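Local coordinates for protein kcn28 (Kitasatospora, PDB 6J31) that is of unassigned function but has the two-domain GT-B fold of glycosyltransferases and holds (2e,2'e)-3,3'-(1,2-phenylene)di(prop-2-enoic acid) in a pocket, at residues L232-S237 with V262-R267. Sequence-based numbering, arbitrary orientation.
Sequences LVSLGS and VLQIGR
V233 is held through both its backbone N-H and its carbonyl O by the strand of V262-Q264, which runs parallel to its own with only 5° between the two axes. V233 N donates to V262 O at 2.9 Å, and V233 O takes the N-H of Q264 at 2.8 Å; both bonds are nearly straight. V262 O also has a CA-H...O contact with L232 CA and lies 3.3 Å from L232 CD1, so one carbonyl meets backbone and side chain of the same leucine.

Q264 CB sits 3.6 Å from V233 O, on the same face of the sheet as S234. Q264 CG, anti to the backbone N, passes S234 OG at 4.0 Å; the side chain then bends at chi2 (-131°), bringing CD and the amide over S234 OG. Q264 NE2 ends 2.9 Å from that OG, but the angle is too poor for a hydrogen bond; the hydroxyl has instead a weak one with Q289 OE1. L232 CD1 leans across to V262 CG1 on this face. On the other, V233 and L263 point the same way side by side, V233 CG1 meeting L263 CD1 at 3.6 Å.

Residues 235-237 continue through successive inverse gamma turns centred on L235 and G236. The pair forms the parallel strands of a right-handed beta-alpha-beta crossover in the C-terminal Rossmann-like domain: helix 243-253 covers V233 and L263, helix 289-294 packs on L232, and strands 281-284 and 298-301 flank the two on either side.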
ATOM      1  N   LEU A 232     -18.551   6.131  -6.197  1.00 51.55           N
ATOM      2  CA  LEU A 232     -17.599   6.774  -5.304  1.00 48.62           C
ATOM      3  C   LEU A 232     -16.358   7.153  -6.097  1.00 49.11           C
ATOM      4  O   LEU A 232     -15.773   6.306  -6.780  1.00 48.65           O
ATOM      5  CB  LEU A 232     -17.219   5.863  -4.132  1.00 45.30           C
ATOM      6  CG  LEU A 232     -16.034   6.366  -3.296  1.00 42.25           C
ATOM      7  CD1 LEU A 232     -16.368   7.686  -2.599  1.00 40.44           C
ATOM      8  CD2 LEU A 232     -15.573   5.323  -2.292  1.00 41.07           C
ATOM      9  N   VAL A 233     -15.974   8.423  -6.026  1.00 50.56           N
ATOM     10  CA  VAL A 233     -14.751   8.917  -6.650  1.00 51.01           C
ATOM     11  C   VAL A 233     -13.799   9.311  -5.532  1.00 52.92           C
ATOM     12  O   VAL A 233     -14.069  10.249  -4.772  1.00 52.68           O
ATOM     13  CB  VAL A 233     -15.019  10.103  -7.588  1.00 49.98           C
ATOM     14  CG1 VAL A 233     -13.704  10.644  -8.148  1.00 49.40           C
ATOM     15  CG2 VAL A 233     -15.955   9.696  -8.708  1.00 49.47           C
ATOM     16  N   SER A 234     -12.683   8.593  -5.425  1.00 55.28           N
ATOM     17  CA  SER A 234     -11.721   8.843  -4.354  1.00 58.82           C
ATOM     18  C   SER A 234     -10.332   8.503  -4.879  1.00 64.09           C
ATOM     19  O   SER A 234      -9.974   7.326  -4.976  1.00 64.05           O
ATOM     20  CB  SER A 234     -12.060   8.030  -3.112  1.00 57.72           C
ATOM     21  OG  SER A 234     -11.309   8.471  -1.992  1.00 57.30           O
ATOM     22  N   LEU A 235      -9.559   9.530  -5.213  1.00 69.93           N
ATOM     23  CA  LEU A 235      -8.182   9.320  -5.644  1.00 75.85           C
ATOM     24  C   LEU A 235      -7.292   9.432  -4.407  1.00 86.75           C
ATOM     25  O   LEU A 235      -6.577  10.408  -4.188  1.00 86.00           O
ATOM     26  CB  LEU A 235      -7.812  10.348  -6.703  1.00 71.57           C
ATOM     27  CG  LEU A 235      -8.815  10.546  -7.844  1.00 68.22           C
ATOM     28  CD1 LEU A 235      -8.284  11.568  -8.829  1.00 67.23           C
ATOM     29  CD2 LEU A 235      -9.115   9.230  -8.548  1.00 66.47           C
ATOM     30  N   GLY A 236      -7.340   8.384  -3.594  1.00 98.28           N
ATOM     31  CA  GLY A 236      -6.735   8.428  -2.275  1.00108.21           C
ATOM     32  C   GLY A 236      -5.244   8.206  -2.225  1.00117.18           C
ATOM     33  O   GLY A 236      -4.771   7.369  -1.452  1.00117.57           O
ATOM     34  N   SER A 237      -4.496   8.931  -3.055  1.00125.60           N
ATOM     35  CA  SER A 237      -3.039   8.866  -3.005  1.00133.85           C
ATOM     36  C   SER A 237      -2.427  10.205  -2.608  1.00140.20           C
ATOM     37  O   SER A 237      -1.513  10.708  -3.268  1.00141.02           O
ATOM     38  CB  SER A 237      -2.483   8.379  -4.342  1.00135.51           C
ATOM     39  OG  SER A 237      -1.066   8.287  -4.326  1.00136.21           O
ATOM     40  N   VAL A 262     -20.683  10.218  -4.854  1.00 52.85           N
ATOM     41  CA  VAL A 262     -19.989  10.600  -3.631  1.00 50.08           C
ATOM     42  C   VAL A 262     -18.574  10.961  -4.048  1.00 51.92           C
ATOM     43  O   VAL A 262     -17.776  10.082  -4.392  1.00 52.46           O
ATOM     44  CB  VAL A 262     -19.986   9.481  -2.582  1.00 46.22           C
ATOM     45  CG1 VAL A 262     -19.124   9.885  -1.388  1.00 43.99           C
ATOM     46  CG2 VAL A 262     -21.400   9.140  -2.146  1.00 45.66           C
ATOM     47  N   LEU A 263     -18.261  12.246  -4.021  1.00 54.63           N
ATOM     48  CA  LEU A 263     -17.006  12.763  -4.551  1.00 57.10           C
ATOM     49  C   LEU A 263     -16.112  13.147  -3.379  1.00 58.79           C
ATOM     50  O   LEU A 263     -16.379  14.131  -2.682  1.00 59.16           O
ATOM     51  CB  LEU A 263     -17.274  13.954  -5.472  1.00 57.88           C
ATOM     52  CG  LEU A 263     -16.081  14.659  -6.116  1.00 57.70           C
ATOM     53  CD1 LEU A 263     -15.058  13.654  -6.604  1.00 56.98           C
ATOM     54  CD2 LEU A 263     -16.552  15.542  -7.265  1.00 57.39           C
ATOM     55  N   GLN A 264     -15.039  12.387  -3.180  1.00 59.66           N
ATOM     56  CA  GLN A 264     -14.072  12.665  -2.126  1.00 62.04           C
ATOM     57  C   GLN A 264     -12.907  13.403  -2.771  1.00 62.24           C
ATOM     58  O   GLN A 264     -12.179  12.838  -3.590  1.00 62.06           O
ATOM     59  CB  GLN A 264     -13.624  11.379  -1.436  1.00 65.18           C
ATOM     60  CG  GLN A 264     -12.965  11.617  -0.088  1.00 68.00           C
ATOM     61  CD  GLN A 264     -11.647  10.897   0.067  1.00 69.60           C
ATOM     62  OE1 GLN A 264     -11.443  10.163   1.037  1.00 70.80           O
ATOM     63  NE2 GLN A 264     -10.738  11.105  -0.878  1.00 69.50           N
ATOM     64  N   ILE A 265     -12.738  14.668  -2.389  1.00 63.74           N
ATOM     65  CA  ILE A 265     -11.797  15.579  -3.033  1.00 65.82           C
ATOM     66  C   ILE A 265     -10.466  15.683  -2.307  1.00 69.68           C
ATOM     67  O   ILE A 265      -9.513  16.241  -2.874  1.00 68.74           O
ATOM     68  CB  ILE A 265     -12.422  16.980  -3.179  1.00 64.55           C
ATOM     69  CG1 ILE A 265     -12.957  17.430  -1.824  1.00 63.20           C
ATOM     70  CG2 ILE A 265     -13.528  16.954  -4.215  1.00 64.51           C
ATOM     71  CD1 ILE A 265     -13.642  18.733  -1.862  1.00 63.07           C
ATOM     72  N   GLY A 266     -10.390  15.241  -1.057  1.00 75.62           N
ATOM     73  CA  GLY A 266      -9.164  15.296  -0.295  1.00 81.71           C
ATOM     74  C   GLY A 266      -9.089  16.520   0.609  1.00 88.31           C
ATOM     75  O   GLY A 266      -9.744  17.542   0.394  1.00 88.66           O
ATOM     76  N   ARG A 267      -8.275  16.384   1.656  1.00 95.14           N
ATOM     77  CA  ARG A 267      -8.035  17.406   2.663  1.00101.70           C
ATOM     78  C   ARG A 267      -7.492  18.712   2.078  1.00106.45           C
ATOM     79  O   ARG A 267      -7.692  19.769   2.689  1.00107.18           O
ATOM     80  CB  ARG A 267      -7.054  16.854   3.708  1.00102.56           C
ATOM     81  CG  ARG A 267      -5.695  16.454   3.154  1.00103.62           C
ATOM     82  CD  ARG A 267      -5.172  15.206   3.838  1.00104.72           C
ATOM     83  NE  ARG A 267      -5.960  14.035   3.465  1.00105.91           N
ATOM     84  CZ  ARG A 267      -5.988  13.537   2.235  1.00106.24           C
ATOM     85  NH1 ARG A 267      -5.278  14.125   1.284  1.00106.44           N
ATOM     86  NH2 ARG A 267      -6.721  12.469   1.951  1.00106.04           N
TER